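Local coordinates for RNA-dependent RNA polymerase (Qualyub virus, PDB 6DX1), which probably acts as a deubiquitinase, a viral OTU-type cysteine protease of the papain-like clan that removes ubiquitin from its conjugates, at residues His79-Asp84 with Gly100-Glu105. Residues are numbered along the deposited sequence; the frame is centred on the assembly and turned at random.
Sequences HQYFQD and GSVEAE
The aromatic rings of Tyr81 and Phe82 each meet one methyl of Val102, and both methyls come in obliquely to the ring planes. Over one face of the Tyr81 ring sits CB of its own neighbour Gln80, 4.0 Å above the plane and displaced toward the rim. Phe82 also forms edge-to-face pairs with His87 and Tyr88, and it touches Trp72 and Tyr97. The setting is the helical side of a viral OTU fold, where the loop joining helices 76-79 and 85-92 packs on the first turn of helix 101-111.

The contact is small, burying 105 Å² over both segments, and no hydrogen bond crosses it, so apolar packing carries it. Val102 divides its two branches between the rings: CG2 approaches Tyr81 CD2 at 4.0 Å, whereas CG1 lies 4.2 Å from Phe82 CE2. Its chi1 of 169° sets CG1 anti to the backbone N and CG2 anti to the carbonyl carbon, which allows one side chain to serve both neighbours. Backbone spacing agrees with contact through side chains alone, the nearest CA atoms, those of Tyr81 and Val102, being 8.5 Å apart. Val102 also touches Val78, linking helix 76-79 to the same patch.

Beside Val102, Glu103 folds back on the start of its helix. Its OE2 accepts hydrogen bonds from the hydroxyls of Tyr88 and Tyr97, the two tyrosines that border Phe82, so the buried carboxylate has polar partners next to the apolar patch. The other oxygen, OE1, takes the N-H of the N-cap residue: Gly100 N lies 3.0 Å from Glu103 OE1, nearly in line with the C-O bond, with an angle of 151° at the hydrogen.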
loop_
_atom_site.group_PDB
_atom_site.type_symbol
_atom_site.label_atom_id
_atom_site.label_comp_id
_atom_site.label_asym_id
_atom_site.label_seq_id
_atom_site.Cartn_x
_atom_site.Cartn_y
_atom_site.Cartn_z
ATOM N N HIS A 79 -1.182 1.738 15.891
ATOM C CA HIS A 79 -1.576 2.116 17.252
ATOM C C HIS A 79 -2.328 3.433 17.296
ATOM O O HIS A 79 -3.057 3.688 18.267
ATOM C CB HIS A 79 -0.350 2.232 18.150
ATOM C CG HIS A 79 0.418 0.963 18.291
ATOM N ND1 HIS A 79 1.700 0.926 18.795
ATOM C CD2 HIS A 79 0.094 -0.314 17.980
ATOM C CE1 HIS A 79 2.131 -0.324 18.795
ATOM N NE2 HIS A 79 1.174 -1.095 18.311
ATOM N N GLN A 80 -2.141 4.294 16.296
ATOM C CA GLN A 80 -2.838 5.573 16.283
ATOM C C GLN A 80 -4.340 5.407 16.127
ATOM O O GLN A 80 -5.099 6.315 16.493
ATOM C CB GLN A 80 -2.312 6.456 15.152
ATOM C CG GLN A 80 -0.819 6.746 15.201
ATOM C CD GLN A 80 -0.349 7.535 13.992
ATOM O OE1 GLN A 80 -0.419 7.061 12.853
ATOM N NE2 GLN A 80 0.126 8.750 14.233
ATOM N N TYR A 81 -4.786 4.265 15.600
ATOM C CA TYR A 81 -6.178 4.065 15.242
ATOM C C TYR A 81 -6.831 2.875 15.923
ATOM O O TYR A 81 -8.062 2.782 15.909
ATOM C CB TYR A 81 -6.312 3.895 13.721
ATOM C CG TYR A 81 -5.784 5.074 12.944
ATOM C CD1 TYR A 81 -6.457 6.287 12.949
ATOM C CD2 TYR A 81 -4.605 4.980 12.213
ATOM C CE1 TYR A 81 -5.975 7.373 12.246
ATOM C CE2 TYR A 81 -4.116 6.060 11.503
ATOM C CZ TYR A 81 -4.809 7.255 11.525
ATOM O OH TYR A 81 -4.338 8.343 10.826
ATOM N N PHE A 82 -6.060 1.974 16.520
ATOM C CA PHE A 82 -6.608 0.738 17.053
ATOM C C PHE A 82 -6.016 0.466 18.428
ATOM O O PHE A 82 -4.816 0.647 18.646
ATOM C CB PHE A 82 -6.344 -0.423 16.082
ATOM C CG PHE A 82 -7.046 -0.256 14.764
ATOM C CD1 PHE A 82 -8.399 -0.534 14.649
ATOM C CD2 PHE A 82 -6.368 0.219 13.649
ATOM C CE1 PHE A 82 -9.061 -0.367 13.445
ATOM C CE2 PHE A 82 -7.022 0.385 12.440
ATOM C CZ PHE A 82 -8.369 0.093 12.335
ATOM N N GLN A 83 -6.872 0.027 19.355
ATOM C CA GLN A 83 -6.452 -0.120 20.745
ATOM C C GLN A 83 -5.572 -1.346 20.946
ATOM O O GLN A 83 -4.651 -1.323 21.772
ATOM C CB GLN A 83 -7.681 -0.200 21.652
ATOM C CG GLN A 83 -8.343 1.135 21.917
ATOM C CD GLN A 83 -9.161 1.120 23.195
ATOM O OE1 GLN A 83 -9.462 2.170 23.768
ATOM N NE2 GLN A 83 -9.523 -0.075 23.651
ATOM N N ASP A 84 -5.842 -2.424 20.216
ATOM C CA ASP A 84 -5.148 -3.689 20.415
ATOM C C ASP A 84 -5.402 -4.564 19.192
ATOM O O ASP A 84 -6.229 -4.216 18.338
ATOM C CB ASP A 84 -5.613 -4.379 21.714
ATOM C CG ASP A 84 -7.122 -4.349 21.896
ATOM O OD1 ASP A 84 -7.850 -4.744 20.963
ATOM O OD2 ASP A 84 -7.579 -3.951 22.987
ATOM N N GLY A 100 -5.650 0.522 3.385
ATOM C CA GLY A 100 -4.856 1.687 3.055
ATOM C C GLY A 100 -3.578 1.795 3.859
ATOM O O GLY A 100 -2.859 0.803 4.006
ATOM N N SER A 101 -3.305 2.994 4.391
ATOM C CA SER A 101 -2.043 3.276 5.074
ATOM C C SER A 101 -1.799 2.346 6.254
ATOM O O SER A 101 -0.648 1.985 6.537
ATOM C CB SER A 101 -2.027 4.731 5.545
ATOM O OG SER A 101 -2.167 5.596 4.429
ATOM N N VAL A 102 -2.855 1.974 6.984
ATOM C CA VAL A 102 -2.680 1.043 8.099
ATOM C C VAL A 102 -2.044 -0.259 7.614
ATOM O O VAL A 102 -1.064 -0.752 8.188
ATOM C CB VAL A 102 -4.031 0.793 8.799
ATOM C CG1 VAL A 102 -3.934 -0.368 9.766
ATOM C CG2 VAL A 102 -4.478 2.055 9.532
ATOM N N GLU A 103 -2.586 -0.828 6.541
ATOM C CA GLU A 103 -2.086 -2.093 6.033
ATOM C C GLU A 103 -0.778 -1.940 5.264
ATOM O O GLU A 103 0.011 -2.891 5.197
ATOM C CB GLU A 103 -3.156 -2.730 5.154
ATOM C CG GLU A 103 -4.325 -3.293 5.961
ATOM C CD GLU A 103 -5.324 -2.233 6.431
ATOM O OE1 GLU A 103 -5.446 -1.156 5.807
ATOM O OE2 GLU A 103 -6.010 -2.491 7.440
ATOM N N ALA A 104 -0.537 -0.767 4.664
ATOM C CA ALA A 104 0.756 -0.537 4.029
ATOM C C ALA A 104 1.880 -0.642 5.053
ATOM O O ALA A 104 2.912 -1.275 4.785
ATOM C CB ALA A 104 0.776 0.821 3.323
ATOM N N GLU A 105 1.681 -0.064 6.246
ATOM C CA GLU A 105 2.662 -0.235 7.317
ATOM C C GLU A 105 2.814 -1.703 7.685
ATOM O O GLU A 105 3.936 -2.222 7.767
ATOM C CB GLU A 105 2.264 0.575 8.559
ATOM C CG GLU A 105 3.250 0.352 9.725
ATOM C CD GLU A 105 2.766 0.922 11.051
ATOM O OE1 GLU A 105 3.585 1.006 11.989
ATOM O OE2 GLU A 105 1.592 1.308 11.150
#